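Local coordinates for protein cycloalternan-forming enzyme (Listeria monocytogenes serovar 1/2a, PDB 5F7U) that is a multidomain member of glycosyl hydrolase family 31 that carries a C-terminal carbohydrate-binding module of family 6, at residues A943-L948 / T961-V966; F965-D970 / G1053-H1058. The protein carries 1 engineered substitution. All blocks are in the same frame, centred on the assembly; numbering follows the deposited sequence.

Contact 1 of 2, residues A943-L948 / T961-V966; sequences AEFGHL and TGTGFV. With MG (magnesium ion), chain G; GLC (alpha-D-glucopyranose), chain B; GLC (alpha-D-glucopyranose), chain C.
E944 lays its carboxylate over the turn 961-964, both oxygens on a magnesium ion that the same turn grips with its carbonyls. CG stands between the backbone N and the carbonyl carbon (chi1 59°), and a bend at chi2 swings the carboxylate to the turn. The chelation is lopsided: E944 OE1 sits 2.2 Å from MG, E944 OE2 2.6 Å. G964 N donates to E944 OE2 at 3.0 Å from well above the carboxylate plane, 69° out of it, and T963 N adds a weak, bent bond. T961 O and G964 O take two more places on the metal, and E942 and D1057 complete the site. The cation probably offsets repulsion between E944 OE1 and G964 O.

This is the metal site of a family 6 carbohydrate-binding module, a beta-sandwich. The 3-10 segment 943-945 leads into strand 947-949 of one sheet, while strand 965-968 belongs to the other. Between them V966 points CG2 inward, 3.8 Å from A943 CB, and meets L948 tip to tip, with L948 CD2 3.8 Å from V966 CG2; V976 also packs here.

Glucose residues lie against both segments, in a pocket completed by family 31 C-terminal domain residues such as Y785. T963 OG1 shares a 2.7 Å hydrogen bond with O3 of the chain B glucose, while the F945 ring approaches that sugar obliquely, CD1 3.6 Å from its O5. L948 N donates nearly straight (164°) to O4 of the chain C glucose at 2.7 Å.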
# COMPACT_ATOMS: atom_id res chain seq x y z
N ALA A 943 -25.99 -12.16 25.60
CA ALA A 943 -26.04 -13.61 25.66
C ALA A 943 -26.19 -14.24 24.27
O ALA A 943 -25.63 -15.30 24.00
CB ALA A 943 -27.15 -14.07 26.60
N GLU A 944 -26.92 -13.55 23.39
CA GLU A 944 -27.18 -14.03 22.03
C GLU A 944 -25.90 -14.05 21.16
O GLU A 944 -25.87 -14.71 20.10
CB GLU A 944 -28.31 -13.21 21.37
CG GLU A 944 -28.07 -11.71 21.26
CD GLU A 944 -28.63 -10.86 22.41
OE1 GLU A 944 -28.71 -11.28 23.59
OE2 GLU A 944 -28.97 -9.71 22.13
N PHE A 945 -24.86 -13.34 21.61
CA PHE A 945 -23.54 -13.36 20.94
C PHE A 945 -22.56 -14.33 21.58
O PHE A 945 -21.42 -14.50 21.10
CB PHE A 945 -22.90 -11.96 20.87
CG PHE A 945 -23.75 -10.90 20.20
CD1 PHE A 945 -24.71 -11.21 19.23
CD2 PHE A 945 -23.54 -9.56 20.54
CE1 PHE A 945 -25.48 -10.19 18.62
CE2 PHE A 945 -24.29 -8.54 19.93
CZ PHE A 945 -25.26 -8.86 18.97
N GLY A 946 -22.99 -15.00 22.65
CA GLY A 946 -22.12 -15.94 23.37
C GLY A 946 -21.91 -17.23 22.59
O GLY A 946 -22.51 -17.44 21.52
N HIS A 947 -21.03 -18.08 23.10
CA HIS A 947 -20.84 -19.43 22.57
C HIS A 947 -21.91 -20.33 23.15
O HIS A 947 -21.96 -20.53 24.37
CB HIS A 947 -19.44 -19.97 22.91
CG HIS A 947 -18.34 -19.05 22.49
ND1 HIS A 947 -17.84 -19.02 21.21
CD2 HIS A 947 -17.64 -18.11 23.19
CE1 HIS A 947 -16.88 -18.11 21.13
NE2 HIS A 947 -16.73 -17.56 22.32
N LEU A 948 -22.78 -20.85 22.29
CA LEU A 948 -23.97 -21.55 22.76
C LEU A 948 -23.87 -23.05 22.55
O LEU A 948 -23.44 -23.51 21.49
CB LEU A 948 -25.22 -21.01 22.05
CG LEU A 948 -25.44 -19.49 21.99
CD1 LEU A 948 -26.72 -19.17 21.23
CD2 LEU A 948 -25.48 -18.87 23.38
N THR A 961 -31.86 -6.15 25.56
CA THR A 961 -30.83 -5.40 24.86
C THR A 961 -30.22 -6.31 23.79
O THR A 961 -30.36 -7.57 23.84
CB THR A 961 -29.76 -4.83 25.81
OG1 THR A 961 -29.01 -5.91 26.38
CG2 THR A 961 -30.38 -3.96 26.93
N GLY A 962 -29.52 -5.68 22.85
CA GLY A 962 -28.98 -6.36 21.68
C GLY A 962 -30.11 -6.77 20.75
O GLY A 962 -31.11 -6.06 20.64
N THR A 963 -29.95 -7.91 20.08
CA THR A 963 -30.95 -8.40 19.13
C THR A 963 -31.96 -9.39 19.71
O THR A 963 -32.91 -9.78 19.03
CB THR A 963 -30.29 -9.04 17.89
OG1 THR A 963 -29.50 -10.17 18.29
CG2 THR A 963 -29.42 -8.02 17.14
N GLY A 964 -31.74 -9.80 20.96
CA GLY A 964 -32.63 -10.74 21.64
C GLY A 964 -32.04 -11.28 22.94
O GLY A 964 -31.41 -10.54 23.72
N PHE A 965 -32.25 -12.58 23.14
CA PHE A 965 -31.88 -13.30 24.35
C PHE A 965 -31.74 -14.79 24.06
O PHE A 965 -32.25 -15.27 23.04
CB PHE A 965 -32.92 -13.06 25.47
CG PHE A 965 -34.35 -13.31 25.04
CD1 PHE A 965 -34.90 -14.59 25.06
CD2 PHE A 965 -35.17 -12.23 24.64
CE1 PHE A 965 -36.22 -14.82 24.70
CE2 PHE A 965 -36.49 -12.46 24.25
CZ PHE A 965 -37.02 -13.75 24.28
N VAL A 966 -31.09 -15.51 24.96
CA VAL A 966 -31.01 -16.97 24.91
C VAL A 966 -32.27 -17.51 25.60
O VAL A 966 -32.58 -17.10 26.73
CB VAL A 966 -29.71 -17.46 25.59
CG1 VAL A 966 -29.73 -18.96 25.81
CG2 VAL A 966 -28.52 -17.08 24.73
MG MG G . -29.66 -9.53 24.60
C1 GLC B . -26.28 -13.98 16.54
C2 GLC B . -27.54 -13.15 16.82
C3 GLC B . -27.89 -12.25 15.63
C4 GLC B . -26.72 -11.36 15.22
C5 GLC B . -25.48 -12.24 15.01
C6 GLC B . -24.23 -11.43 14.71
O2 GLC B . -28.64 -14.00 17.16
O3 GLC B . -28.99 -11.41 15.97
O4 GLC B . -27.02 -10.66 13.99
O5 GLC B . -25.23 -13.06 16.17
O6 GLC B . -23.21 -12.40 14.51
C1 GLC C . -22.31 -20.04 15.45
C2 GLC C . -23.50 -20.92 15.92
C3 GLC C . -23.79 -20.75 17.41
C4 GLC C . -22.54 -21.01 18.25
C5 GLC C . -21.29 -20.27 17.75
C6 GLC C . -20.12 -21.25 17.58
O2 GLC C . -24.69 -20.68 15.15
O3 GLC C . -24.83 -21.65 17.81
O4 GLC C . -22.80 -20.65 19.61
O5 GLC C . -21.53 -19.48 16.55
O6 GLC C . -18.89 -20.54 17.42

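Contact 2 of 2, residues F965-D970 / G1053-H1058; sequences FVAGFD and GINFDH. With MG (magnesium ion), chain G; GLC (alpha-D-glucopyranose), chain D; GLC (alpha-D-glucopyranose), chain E.
N1055 OD1 is gripped by two hydrogen bonds: O4 of the chain D glucose donates to it at 2.7 Å, and G968 N reaches N1055 OD1 at 3.2 Å, nearly along the C=O axis. The other end of the amide is used as well: N1055 ND2 donates a hydrogen bond to O3 of the same sugar at 2.8 Å, so the neighbouring hydroxyls are held by one flat group whose rotation they fix. The F965 ring lies alongside, 28° from the amide plane, with F965 CE1 3.5 Å from N1055 CG. A second sugar is met by backbone: G1053 N points almost straight (175°) at O6 of the chain E glucose, 2.8 Å away.

Behind these sugar contacts the two strands run antiparallel, with V966 and F1056 as a hydrogen-bonded pair, V966 N to F1056 O 2.9 Å and F1056 N to V966 O 2.8 Å. At G968 and F969 the chain turns with positive phi, and the F969 side chain comes to the V966-F1056 side, its CE2 4.0 Å from F1056 CD2 and its ring also against I1054.

Next to F1056, D1057 binds magnesium through OD1 and R994 through OD2, and with H1058 forms a classic beta bulge opposite R994. Strand 1054-1062 runs between strands 965-968 and 987-996, while R1004 of strand 1002-1008, in the other sheet of the sandwich, makes a cation-pi contact with F969.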
# COMPACT_ATOMS: atom_id res chain seq x y z
N PHE A 965 -32.25 -12.58 23.14
CA PHE A 965 -31.88 -13.30 24.35
C PHE A 965 -31.74 -14.79 24.06
O PHE A 965 -32.25 -15.27 23.04
CB PHE A 965 -32.92 -13.06 25.47
CG PHE A 965 -34.35 -13.31 25.04
CD1 PHE A 965 -34.90 -14.59 25.06
CD2 PHE A 965 -35.17 -12.23 24.64
CE1 PHE A 965 -36.22 -14.82 24.70
CE2 PHE A 965 -36.49 -12.46 24.25
CZ PHE A 965 -37.02 -13.75 24.28
N VAL A 966 -31.09 -15.51 24.96
CA VAL A 966 -31.01 -16.97 24.91
C VAL A 966 -32.27 -17.51 25.60
O VAL A 966 -32.58 -17.10 26.73
CB VAL A 966 -29.71 -17.46 25.59
CG1 VAL A 966 -29.73 -18.96 25.81
CG2 VAL A 966 -28.52 -17.08 24.73
N ALA A 967 -33.01 -18.39 24.93
CA ALA A 967 -34.35 -18.82 25.40
C ALA A 967 -34.38 -20.16 26.13
O ALA A 967 -33.85 -21.17 25.63
CB ALA A 967 -35.32 -18.84 24.23
N GLY A 968 -35.04 -20.19 27.30
CA GLY A 968 -35.29 -21.45 28.04
C GLY A 968 -34.06 -21.90 28.82
O GLY A 968 -34.03 -21.79 30.05
N PHE A 969 -33.06 -22.43 28.11
CA PHE A 969 -31.75 -22.71 28.69
C PHE A 969 -31.93 -23.59 29.95
O PHE A 969 -31.31 -23.37 30.99
CB PHE A 969 -31.06 -21.34 28.93
CG PHE A 969 -29.70 -21.40 29.58
CD1 PHE A 969 -28.82 -22.47 29.37
CD2 PHE A 969 -29.28 -20.33 30.37
CE1 PHE A 969 -27.56 -22.48 29.98
CE2 PHE A 969 -28.03 -20.33 30.96
CZ PHE A 969 -27.16 -21.40 30.77
N ASP A 970 -32.78 -24.62 29.81
CA ASP A 970 -33.36 -25.31 30.96
C ASP A 970 -33.16 -26.82 31.01
O ASP A 970 -33.92 -27.54 31.66
CB ASP A 970 -34.85 -24.96 31.05
CG ASP A 970 -35.67 -25.53 29.90
OD1 ASP A 970 -35.14 -25.67 28.77
OD2 ASP A 970 -36.85 -25.85 30.13
N GLY A 1053 -36.73 -22.83 33.67
CA GLY A 1053 -36.39 -22.09 32.46
C GLY A 1053 -36.22 -20.62 32.73
O GLY A 1053 -36.90 -20.05 33.60
N ILE A 1054 -35.29 -20.01 31.99
CA ILE A 1054 -35.08 -18.56 32.02
C ILE A 1054 -34.90 -18.07 30.58
O ILE A 1054 -34.58 -18.86 29.69
CB ILE A 1054 -33.84 -18.13 32.86
CG1 ILE A 1054 -32.50 -18.49 32.18
CG2 ILE A 1054 -33.90 -18.70 34.27
CD1 ILE A 1054 -31.27 -17.86 32.83
N ASN A 1055 -35.14 -16.78 30.37
CA ASN A 1055 -34.64 -16.11 29.17
C ASN A 1055 -33.47 -15.26 29.61
O ASN A 1055 -33.57 -14.53 30.59
CB ASN A 1055 -35.73 -15.30 28.48
CG ASN A 1055 -36.81 -16.19 27.90
OD1 ASN A 1055 -36.55 -17.34 27.53
ND2 ASN A 1055 -38.04 -15.66 27.82
N PHE A 1056 -32.35 -15.38 28.90
CA PHE A 1056 -31.08 -14.81 29.35
C PHE A 1056 -30.67 -13.69 28.38
O PHE A 1056 -30.30 -13.96 27.24
CB PHE A 1056 -30.06 -15.96 29.45
CG PHE A 1056 -28.70 -15.59 30.01
CD1 PHE A 1056 -28.44 -14.37 30.67
CD2 PHE A 1056 -27.66 -16.52 29.91
CE1 PHE A 1056 -27.16 -14.10 31.17
CE2 PHE A 1056 -26.39 -16.26 30.40
CZ PHE A 1056 -26.14 -15.05 31.05
N ASP A 1057 -30.78 -12.44 28.84
CA ASP A 1057 -30.56 -11.28 27.97
C ASP A 1057 -29.07 -10.94 27.75
O ASP A 1057 -28.60 -10.87 26.61
CB ASP A 1057 -31.28 -10.05 28.53
CG ASP A 1057 -31.23 -8.85 27.57
OD1 ASP A 1057 -30.89 -9.02 26.36
OD2 ASP A 1057 -31.52 -7.74 28.05
N HIS A 1058 -28.36 -10.70 28.84
CA HIS A 1058 -26.99 -10.18 28.79
C HIS A 1058 -26.35 -10.25 30.16
O HIS A 1058 -27.03 -10.49 31.15
CB HIS A 1058 -26.95 -8.72 28.27
CG HIS A 1058 -27.49 -7.68 29.22
ND1 HIS A 1058 -28.31 -6.65 28.80
CD2 HIS A 1058 -27.28 -7.46 30.54
CE1 HIS A 1058 -28.59 -5.86 29.81
NE2 HIS A 1058 -27.98 -6.33 30.89
MG MG G . -29.66 -9.53 24.60
C1 GLC D . -42.37 -19.56 27.79
C2 GLC D . -41.75 -18.24 27.31
C3 GLC D . -40.35 -18.46 26.71
C4 GLC D . -39.44 -19.23 27.67
C5 GLC D . -40.14 -20.54 28.04
C6 GLC D . -39.33 -21.41 28.99
O1 GLC D . -42.81 -20.37 26.68
O2 GLC D . -42.58 -17.61 26.34
O3 GLC D . -39.80 -17.20 26.35
O4 GLC D . -38.17 -19.47 27.05
O5 GLC D . -41.43 -20.28 28.62
O6 GLC D . -40.08 -22.61 29.19
C1 GLC E . -39.38 -23.55 30.03
C2 GLC E . -40.04 -24.93 29.93
C3 GLC E . -41.43 -24.92 30.60
C4 GLC E . -41.35 -24.39 32.04
C5 GLC E . -40.56 -23.07 32.12
C6 GLC E . -40.24 -22.64 33.55
O2 GLC E . -40.13 -25.31 28.55
O3 GLC E . -41.99 -26.24 30.59
O4 GLC E . -42.66 -24.18 32.57
O5 GLC E . -39.31 -23.18 31.41
O6 GLC E . -39.38 -23.60 34.18

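Both contacts lie in the family 6 carbohydrate-binding module and are largely buried, with sugars bound at both. They share F965 and V966 and one magnesium ion, to which contact 1 gives four oxygens and contact 2 one, from D1057. A probable hydrogen bond between T961 OG1 and H1058 ND1 ties them. Contact 1 crosses between the two sheets and is held mainly by the metal, with a small apolar cluster behind; contact 2 stays within one sheet, where backbone pairing does the holding, F1056 and F969 pack on the V966 side and F965 beside N1055 on the other. Contact 1 touches the glucoses of chains B and C, contact 2 those of chains D and E.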